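Local coordinates for enoyl-CoA hydratase subunit I (Geobacillus kaustophilus, PDB 2PBP) that catalyses the reversible addition of water to the double bond of enoyl-CoA thioesters, probably as a step of beta-oxidation, at the interface of chains A and B. Numbering follows the deposited sequence. Chains: chain A/B, Enoyl-CoA hydratase subunit I.

Contact 1: the interface of chains A and B. Residues chain A 231, 234-235, 240, 244; chain B 71, 79, 136-137.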
ATOM      1  N   PHE A 231       6.823   2.793  14.231  1.00  3.84           N
ATOM      2  CA  PHE A 231       6.415   4.171  14.512  1.00  3.45           C
ATOM      3  C   PHE A 231       7.075   4.603  15.830  1.00  5.42           C
ATOM      4  O   PHE A 231       7.659   5.685  15.924  1.00  5.03           O
ATOM      5  CB  PHE A 231       4.890   4.247  14.654  1.00  3.78           C
ATOM      6  CG  PHE A 231       4.364   5.640  14.905  1.00  6.93           C
ATOM      7  CD1 PHE A 231       4.142   6.517  13.850  1.00  7.85           C
ATOM      8  CD2 PHE A 231       4.084   6.070  16.202  1.00  6.91           C
ATOM      9  CE1 PHE A 231       3.648   7.804  14.078  1.00  7.92           C
ATOM     10  CE2 PHE A 231       3.590   7.353  16.441  1.00  7.40           C
ATOM     11  CZ  PHE A 231       3.370   8.222  15.374  1.00  7.36           C
ATOM     12  N   LEU A 234      10.888   5.295  15.497  1.00  4.39           N
ATOM     13  CA  LEU A 234      11.306   6.524  14.839  1.00  5.29           C
ATOM     14  C   LEU A 234      11.380   7.699  15.811  1.00  5.52           C
ATOM     15  O   LEU A 234      12.086   8.672  15.555  1.00  7.55           O
ATOM     16  CB  LEU A 234      10.381   6.844  13.656  1.00  4.82           C
ATOM     17  CG  LEU A 234      10.554   5.895  12.461  1.00  5.09           C
ATOM     18  CD1 LEU A 234       9.567   6.263  11.363  1.00  8.03           C
ATOM     19  CD2 LEU A 234      11.987   5.979  11.925  1.00  6.50           C
ATOM     20  N   PHE A 235      10.676   7.606  16.938  1.00  6.30           N
ATOM     21  CA  PHE A 235      10.727   8.683  17.920  1.00  6.46           C
ATOM     22  C   PHE A 235      11.971   8.607  18.799  1.00  8.02           C
ATOM     23  O   PHE A 235      12.125   9.368  19.753  1.00  8.79           O
ATOM     24  CB  PHE A 235       9.451   8.712  18.768  1.00  7.81           C
ATOM     25  CG  PHE A 235       8.293   9.355  18.060  1.00  6.86           C
ATOM     26  CD1 PHE A 235       7.588   8.661  17.081  1.00  7.07           C
ATOM     27  CD2 PHE A 235       7.967  10.686  18.302  1.00  6.69           C
ATOM     28  CE1 PHE A 235       6.579   9.283  16.347  1.00  7.27           C
ATOM     29  CE2 PHE A 235       6.959  11.322  17.572  1.00  9.18           C
ATOM     30  CZ  PHE A 235       6.266  10.617  16.592  1.00  8.01           C
ATOM     31  N   GLN A 240      13.711  12.619  13.797  1.00  6.06           N
ATOM     32  CA  GLN A 240      12.317  12.907  14.113  1.00  6.43           C
ATOM     33  C   GLN A 240      12.243  14.292  14.753  1.00  6.24           C
ATOM     34  O   GLN A 240      11.352  15.085  14.447  1.00  7.28           O
ATOM     35  CB  GLN A 240      11.756  11.838  15.054  1.00  6.72           C
ATOM     36  CG  GLN A 240      10.437  12.203  15.715  1.00  7.80           C
ATOM     37  CD  GLN A 240      10.642  12.794  17.094  1.00  9.81           C
ATOM     38  OE1 GLN A 240      11.321  12.203  17.930  1.00 10.48           O
ATOM     39  NE2 GLN A 240      10.048  13.956  17.343  1.00  9.90           N
ATOM     40  N   MET A 244      10.395  17.714  12.874  1.00  9.03           N
ATOM     41  CA  MET A 244       9.343  18.505  13.494  1.00 10.81           C
ATOM     42  C   MET A 244       9.778  19.936  13.800  1.00  9.99           C
ATOM     43  O   MET A 244       8.968  20.859  13.729  1.00 11.05           O
ATOM     44  CB  MET A 244       8.836  17.789  14.747  1.00  9.85           C
ATOM     45  CG  MET A 244       8.249  16.423  14.401  1.00 13.03           C
ATOM     46  SD  MET A 244       7.467  15.538  15.749  1.00 14.30           S
ATOM     47  CE  MET A 244       6.861  14.083  14.877  1.00 12.22           C
TER
ATOM     48  N   MET B  71       2.709  15.473  19.015  1.00  9.39           N
ATOM     49  CA  MET B  71       3.677  14.453  18.627  1.00  9.46           C
ATOM     50  C   MET B  71       5.071  14.716  19.186  1.00  9.55           C
ATOM     51  O   MET B  71       5.796  13.779  19.518  1.00 10.62           O
ATOM     52  CB  MET B  71       3.772  14.345  17.103  1.00 11.38           C
ATOM     53  CG  MET B  71       2.500  13.878  16.417  1.00 12.99           C
ATOM     54  SD  MET B  71       2.816  13.379  14.706  1.00 17.78           S
ATOM     55  CE  MET B  71       2.872  14.957  13.875  1.00 19.07           C
ATOM     56  N   LEU B  79       5.223   6.376  24.172  1.00  6.43           N
ATOM     57  CA  LEU B  79       4.298   5.839  23.176  1.00  6.40           C
ATOM     58  C   LEU B  79       3.908   4.398  23.494  1.00  6.73           C
ATOM     59  O   LEU B  79       2.749   4.011  23.336  1.00  5.51           O
ATOM     60  CB  LEU B  79       4.916   5.919  21.778  1.00  6.84           C
ATOM     61  CG  LEU B  79       5.006   7.339  21.208  1.00  7.09           C
ATOM     62  CD1 LEU B  79       5.900   7.359  19.973  1.00  8.71           C
ATOM     63  CD2 LEU B  79       3.597   7.838  20.882  1.00  7.15           C
ATOM     64  N   GLY B 136       9.983  13.139   9.516  1.00  6.34           N
ATOM     65  CA  GLY B 136      10.941  12.192  10.059  1.00  6.25           C
ATOM     66  C   GLY B 136      10.292  10.951  10.654  1.00  7.23           C
ATOM     67  O   GLY B 136      10.981  10.093  11.210  1.00  9.77           O
ATOM     68  N   VAL B 137       8.971  10.842  10.545  1.00  5.91           N
ATOM     69  CA  VAL B 137       8.272   9.679  11.085  1.00  7.53           C
ATOM     70  C   VAL B 137       7.529   8.890   9.997  1.00  8.52           C
ATOM     71  O   VAL B 137       7.960   8.879   8.843  1.00  7.93           O
ATOM     72  CB  VAL B 137       7.301  10.087  12.228  1.00  8.45           C
ATOM     73  CG1 VAL B 137       8.101  10.604  13.421  1.00  8.91           C
ATOM     74  CG2 VAL B 137       6.333  11.155  11.749  1.00 10.60           C
TER

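Contact 2: the interface of chains A and B. Residues chain A 204, 207-208, 211, 234; chain B 137-139, 144.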
ATOM      1  N   ALA A 204      13.168   6.644   8.290  1.00  5.44           N
ATOM      2  CA  ALA A 204      11.756   6.631   7.936  1.00  5.78           C
ATOM      3  C   ALA A 204      11.547   5.807   6.664  1.00  5.28           C
ATOM      4  O   ALA A 204      10.640   4.979   6.608  1.00  4.85           O
ATOM      5  CB  ALA A 204      11.237   8.062   7.744  1.00  5.51           C
ATOM      6  N   LEU A 207      12.112   1.985   7.638  1.00  5.86           N
ATOM      7  CA  LEU A 207      11.038   1.384   8.421  1.00  5.93           C
ATOM      8  C   LEU A 207       9.695   1.362   7.694  1.00  5.51           C
ATOM      9  O   LEU A 207       8.860   0.493   7.953  1.00  3.90           O
ATOM     10  CB  LEU A 207      10.923   2.084   9.780  1.00  5.67           C
ATOM     11  CG  LEU A 207      11.877   1.513  10.846  1.00  8.61           C
ATOM     12  CD1 LEU A 207      13.306   1.474  10.310  1.00  8.18           C
ATOM     13  CD2 LEU A 207      11.800   2.346  12.120  1.00  7.42           C
ATOM     14  N   ILE A 208       9.479   2.315   6.792  1.00  3.78           N
ATOM     15  CA  ILE A 208       8.241   2.333   6.017  1.00  6.27           C
ATOM     16  C   ILE A 208       8.286   1.133   5.076  1.00  6.18           C
ATOM     17  O   ILE A 208       7.297   0.413   4.905  1.00  3.65           O
ATOM     18  CB  ILE A 208       8.103   3.630   5.170  1.00  6.67           C
ATOM     19  CG1 ILE A 208       7.589   4.776   6.047  1.00 10.65           C
ATOM     20  CG2 ILE A 208       7.170   3.379   3.984  1.00  4.96           C
ATOM     21  CD1 ILE A 208       6.194   4.600   6.704  1.00 13.93           C
ATOM     22  N   ALA A 211       7.525  -2.045   6.863  1.00  6.32           N
ATOM     23  CA  ALA A 211       6.095  -2.149   7.129  1.00  6.05           C
ATOM     24  C   ALA A 211       5.350  -2.570   5.865  1.00  7.15           C
ATOM     25  O   ALA A 211       4.463  -3.420   5.913  1.00  5.63           O
ATOM     26  CB  ALA A 211       5.557  -0.815   7.642  1.00  6.34           C
ATOM     27  N   LEU A 234      10.888   5.295  15.497  1.00  4.39           N
ATOM     28  CA  LEU A 234      11.306   6.524  14.839  1.00  5.29           C
ATOM     29  C   LEU A 234      11.380   7.699  15.811  1.00  5.52           C
ATOM     30  O   LEU A 234      12.086   8.672  15.555  1.00  7.55           O
ATOM     31  CB  LEU A 234      10.381   6.844  13.656  1.00  4.82           C
ATOM     32  CG  LEU A 234      10.554   5.895  12.461  1.00  5.09           C
ATOM     33  CD1 LEU A 234       9.567   6.263  11.363  1.00  8.03           C
ATOM     34  CD2 LEU A 234      11.987   5.979  11.925  1.00  6.50           C
TER
ATOM     35  N   VAL B 137       8.971  10.842  10.545  1.00  5.91           N
ATOM     36  CA  VAL B 137       8.272   9.679  11.085  1.00  7.53           C
ATOM     37  C   VAL B 137       7.529   8.890   9.997  1.00  8.52           C
ATOM     38  O   VAL B 137       7.960   8.879   8.843  1.00  7.93           O
ATOM     39  CB  VAL B 137       7.301  10.087  12.228  1.00  8.45           C
ATOM     40  CG1 VAL B 137       8.101  10.604  13.421  1.00  8.91           C
ATOM     41  CG2 VAL B 137       6.333  11.155  11.749  1.00 10.60           C
ATOM     42  N   MET B 138       6.431   8.232  10.361  1.00  6.57           N
ATOM     43  CA  MET B 138       5.665   7.431   9.405  1.00  5.30           C
ATOM     44  C   MET B 138       4.218   7.230   9.854  1.00  4.34           C
ATOM     45  O   MET B 138       3.845   7.610  10.963  1.00  5.08           O
ATOM     46  CB  MET B 138       6.325   6.054   9.250  1.00  4.37           C
ATOM     47  CG  MET B 138       6.283   5.188  10.512  1.00  5.87           C
ATOM     48  SD  MET B 138       7.154   3.602  10.353  1.00  7.36           S
ATOM     49  CE  MET B 138       5.881   2.573   9.591  1.00  7.48           C
ATOM     50  N   PRO B 139       3.377   6.648   8.982  1.00  5.97           N
ATOM     51  CA  PRO B 139       1.985   6.420   9.380  1.00  6.43           C
ATOM     52  C   PRO B 139       2.010   5.311  10.434  1.00  7.23           C
ATOM     53  O   PRO B 139       2.748   4.339  10.292  1.00  7.41           O
ATOM     54  CB  PRO B 139       1.326   5.967   8.082  1.00  7.97           C
ATOM     55  CG  PRO B 139       2.116   6.714   7.032  1.00  7.51           C
ATOM     56  CD  PRO B 139       3.533   6.518   7.521  1.00  4.78           C
ATOM     57  N   THR B 144       0.254   2.368   6.198  1.00  5.76           N
ATOM     58  CA  THR B 144       1.168   1.590   5.365  1.00  6.25           C
ATOM     59  C   THR B 144       0.573   0.238   4.990  1.00  5.73           C
ATOM     60  O   THR B 144       0.879  -0.310   3.931  1.00  6.94           O
ATOM     61  CB  THR B 144       2.524   1.341   6.063  1.00  4.95           C
ATOM     62  OG1 THR B 144       2.335   0.498   7.205  1.00  6.27           O
ATOM     63  CG2 THR B 144       3.147   2.652   6.501  1.00  7.27           C
TER

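Contact 1: the interface of chains A and B
This is an apolar patch of the interface between two copies of a crotonase-family hydratase. It ties helices 220-234 and 238-248 of chain A, with the turn between them, to surface segments of chain B. It probably helps hold the oligomer typical of the family, and the relation of the chains is not an exact two-fold.

A:Phe235, just past helix 220-234, places its ring between chain B groups on opposite faces. B:Leu79, from helix 76-82, sets its CD1 methyl over one face, 4.0 Å from the centre of the A:Phe235 ring. The two side chains meet at about a right angle. A:Phe231 CE2 also borders this methyl, 4.2 Å from B:Leu79 CD1. On the other face, B:Val137 CG1 lies toward the rim, 3.6 Å from A:Phe235 CE1. A:Gln240 CG, of the same chain as the ring, lies over that face toward the rim. At the rim, A:Phe235 CE2 comes 3.3 Å from the carbonyl oxygen B:Met71 O. Within chain A, A:Phe231 O lies at the ring edge, in its plane. The CE1 edge of A:Phe235 in turn sits above the rim of the A:Phe231 ring. An alanine in place of A:Phe235 is likely to open a gap between B:Leu79 and B:Val137, leaving B:Leu79 CD1 without the ring face it lies on.

B:Val137 is a shared anchor. Its CG1 is trans to the carbonyl carbon (chi1 -66°), which points this methyl at chain A. The same methyl touches A:Gln240 CG at 3.6 Å. A:Leu234 CD1 packs against the B:Val137 backbone, 3.7 Å from B:Val137 CA.

A:Met244 comes from helix 238-248. Stretched out beyond CG (chi2 -174°, chi3 177°), it carries its terminal methyl to chain B. A:Met244 CE touches B:Met71 CB at 3.8 Å and also approaches B:Val137 CG1. The two methionines cross nearly perpendicularly. A weak hydrogen bond from A:Gln240 NE2 to A:Met244 SD may help steady the thioether.

Contact 2: the interface of chains A and B
A:Ile208 and B:Met138 form the heart of this apolar packing between helix 202-217 of chain A and a loop of chain B. It probably helps hold neighbouring subunits together in a crotonase-family oligomer. The two side chains run past each other in opposite directions.

The tight part surrounds the A:Ile208 CD1 methyl. It sits close to the proline ring, with A:Ile208 CD1 3.4 Å from B:Pro139 CD. The model also brings it too near B:Met138 CB, which makes its exact position, and hence the degree of tightness, doubtful. B:Thr144 CG2 lies 3.6 Å from A:Ile208 CD1. The methionine methyl folds back, with B:Met138 CE 3.5 Å from A:Ile208 CD1. This fold comes from the bend at the thioether (chi3 -85°). B:Met138 CG takes the position between its own backbone N and carbonyl carbon (chi1 66°), which sends the chain toward chain A. A:Leu234 CD1 meets the middle of that chain at about a right angle, 3.6 Å from B:Met138 CG.

The margins are looser and bury little surface. A:Leu207 stands off from the methionine end, with A:Leu207 O 4.0 Å from B:Met138 CE. At the start of the helix, A:Ala204 CB faces the carbonyl oxygen B:Val137 O at 3.6 Å. Further along it, the A:Ala211 CB methyl lies 3.5 Å from the hydroxyl oxygen B:Thr144 OG1.

The C-alpha centres of contact 1 and contact 2 lie about 9 Å apart, so they are neighbouring patches of one interface. They share A:Leu234 and B:Val137. A:Leu234 closes helix 220-234 and faces both patches, while the loop of B:Val137 continues directly into the residues of contact 2. Contact 1 extends the surface toward helix 238-248 of chain A, and contact 2 extends it along helix 202-217. Helices 202-217, 220-234 and 238-248 of chain A thus appear to present one continuous surface to chain B, and a shift of the shared loop would probably be felt in both patches.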